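Local atomic coordinates of YfkN protein (Bacillus subtilis subsp. subtilis, PDB entry 3GVE), a protein that belongs to the calcineurin-like phosphoesterase family and carries manganese and magnesium side by side in a two-metal site. Residues A22-D26 with F38-R42. Sequence-based numbering, arbitrary orientation.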
loop_
_atom_site.group_PDB
_atom_site.type_symbol
_atom_site.label_atom_id
_atom_site.label_comp_id
_atom_site.label_asym_id
_atom_site.label_seq_id
_atom_site.Cartn_x
_atom_site.Cartn_y
_atom_site.Cartn_z
ATOM N N ALA A 22 -0.255 2.642 11.265
ATOM C CA ALA A 22 0.758 3.589 11.791
ATOM C C ALA A 22 0.685 4.988 11.185
ATOM O O ALA A 22 1.559 5.809 11.397
ATOM C CB ALA A 22 2.185 3.018 11.663
ATOM N N ASN A 23 -0.383 5.250 10.450
ATOM C CA ASN A 23 -0.629 6.591 9.912
ATOM C C ASN A 23 -1.246 7.515 10.970
ATOM O O ASN A 23 -2.447 7.715 11.015
ATOM C CB ASN A 23 -1.504 6.515 8.647
ATOM C CG ASN A 23 -0.847 5.720 7.527
ATOM O OD1 ASN A 23 -1.309 4.658 7.141
ATOM N ND2 ASN A 23 0.234 6.221 7.030
HETATM N N MSE A 24 -0.374 8.065 11.806
HETATM C CA MSE A 24 -0.748 8.994 12.876
HETATM C C MSE A 24 -1.047 10.368 12.291
HETATM O O MSE A 24 -2.116 10.906 12.472
HETATM C CB MSE A 24 0.379 9.095 13.907
HETATM C CG MSE A 24 0.624 7.765 14.645
HETATM SE SE MSE A 24 -0.852 7.191 15.769
HETATM C CE MSE A 24 -1.613 5.815 14.551
HETATM N N MSE A 25 -0.063 10.912 11.596
HETATM C CA MSE A 25 -0.220 12.177 10.899
HETATM C C MSE A 25 -0.870 11.982 9.532
HETATM O O MSE A 25 -0.854 10.898 8.974
HETATM C CB MSE A 25 1.135 12.850 10.730
HETATM C CG MSE A 25 1.784 13.254 12.039
HETATM SE SE MSE A 25 0.798 14.669 12.983
HETATM C CE MSE A 25 1.603 16.186 12.043
ATOM N N ASP A 26 -1.418 13.061 8.989
ATOM C CA ASP A 26 -1.916 13.042 7.619
ATOM C C ASP A 26 -0.714 13.321 6.700
ATOM O O ASP A 26 -0.565 14.407 6.136
ATOM C CB ASP A 26 -3.089 14.024 7.420
ATOM C CG ASP A 26 -2.786 15.458 7.864
ATOM O OD1 ASP A 26 -1.869 15.678 8.663
ATOM O OD2 ASP A 26 -3.526 16.349 7.423
ATOM N N PHE A 38 -5.818 10.911 4.487
ATOM C CA PHE A 38 -5.828 9.886 5.532
ATOM C C PHE A 38 -5.144 10.356 6.805
ATOM O O PHE A 38 -4.641 11.462 6.859
ATOM C CB PHE A 38 -5.177 8.588 5.015
ATOM C CG PHE A 38 -3.703 8.712 4.642
ATOM C CD1 PHE A 38 -2.732 8.691 5.610
ATOM C CD2 PHE A 38 -3.304 8.803 3.322
ATOM C CE1 PHE A 38 -1.398 8.775 5.293
ATOM C CE2 PHE A 38 -1.974 8.889 3.005
ATOM C CZ PHE A 38 -1.017 8.890 3.995
ATOM N N GLY A 39 -5.127 9.499 7.821
ATOM C CA GLY A 39 -4.389 9.752 9.044
ATOM C C GLY A 39 -5.253 9.945 10.272
ATOM O O GLY A 39 -6.258 10.613 10.203
ATOM N N LEU A 40 -4.846 9.334 11.377
ATOM C CA LEU A 40 -5.585 9.410 12.630
ATOM C C LEU A 40 -5.760 10.851 13.119
ATOM O O LEU A 40 -6.738 11.156 13.741
ATOM C CB LEU A 40 -4.915 8.533 13.689
ATOM C CG LEU A 40 -5.663 8.343 15.019
ATOM C CD1 LEU A 40 -7.109 7.894 14.814
ATOM C CD2 LEU A 40 -4.885 7.370 15.893
ATOM N N ALA A 41 -4.815 11.727 12.797
ATOM C CA ALA A 41 -4.962 13.134 13.139
ATOM C C ALA A 41 -6.246 13.738 12.548
ATOM O O ALA A 41 -6.824 14.618 13.147
ATOM C CB ALA A 41 -3.738 13.929 12.700
ATOM N N ARG A 42 -6.685 13.248 11.392
ATOM C CA ARG A 42 -7.959 13.665 10.807
ATOM C C ARG A 42 -9.136 12.857 11.344
ATOM O O ARG A 42 -10.143 13.411 11.672
ATOM C CB ARG A 42 -7.898 13.624 9.272
ATOM C CG ARG A 42 -7.073 14.786 8.729
ATOM C CD ARG A 42 -6.849 14.737 7.229
ATOM N NE ARG A 42 -6.190 15.972 6.785
ATOM C CZ ARG A 42 -6.827 17.049 6.353
ATOM N NH1 ARG A 42 -8.147 17.075 6.242
ATOM N NH2 ARG A 42 -6.124 18.106 5.993
HETATM O O HOH W 1 -3.270 18.042 5.089
#
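Asn23 and Met24, in the loop after strand 9-17 of a calcineurin-like phosphoesterase domain, offer consecutive backbone carbonyls to the N-H groups of Leu40 and Ala41 at the N-terminal end of helix 40-53, where Gly39 is the N-cap residue. Two backbone hydrogen bonds are the evidence: Leu40 N reaches Asn23 O at 2.9 Å with a nearly straight N-H...O angle of 171°, and Ala41 N reaches Met24 O at 2.8 Å, more bent at the hydrogen but almost collinear with the carbonyl. Asn23 is the centre of an inverse gamma turn, and it lies in the loop that follows the strand leading to the manganese ligands Asp19 and His21.

Close backbone approach supplements these bonds. Gly39, having no side chain, lets the two backbones come together: its CA lies 4.4 Å from Asp26 CA and 3.4 Å from Asn23 O, the latter a CA-H...O contact. Asp26 CA makes a similar contact to Phe38 O, a buried carbonyl with no conventional hydrogen-bond partner.

Side-chain packing flanks the turn. Met24, a selenomethionine, runs beside Leu40, its CE 3.9 Å from Leu40 CD2, while helix 91-98 packs against both. The Asn23 side chain meets the Phe38 ring obliquely, Asn23 CB 3.9 Å from Phe38 CD1, with amide and ring planes 62° apart; Trp283 meets this ring edge-to-face.

Charge closes the far end. The straight chain of Arg42 carries its NE out to a salt bridge with Asp26, whose other carboxylate oxygen, OD1, pairs with Arg320. A water bridges Asp26 OD2 and Arg42 NH2. Arg42 NE approaches Asp26 OD2 at 2.8 Å from the anti side, 27° out of the carboxylate plane.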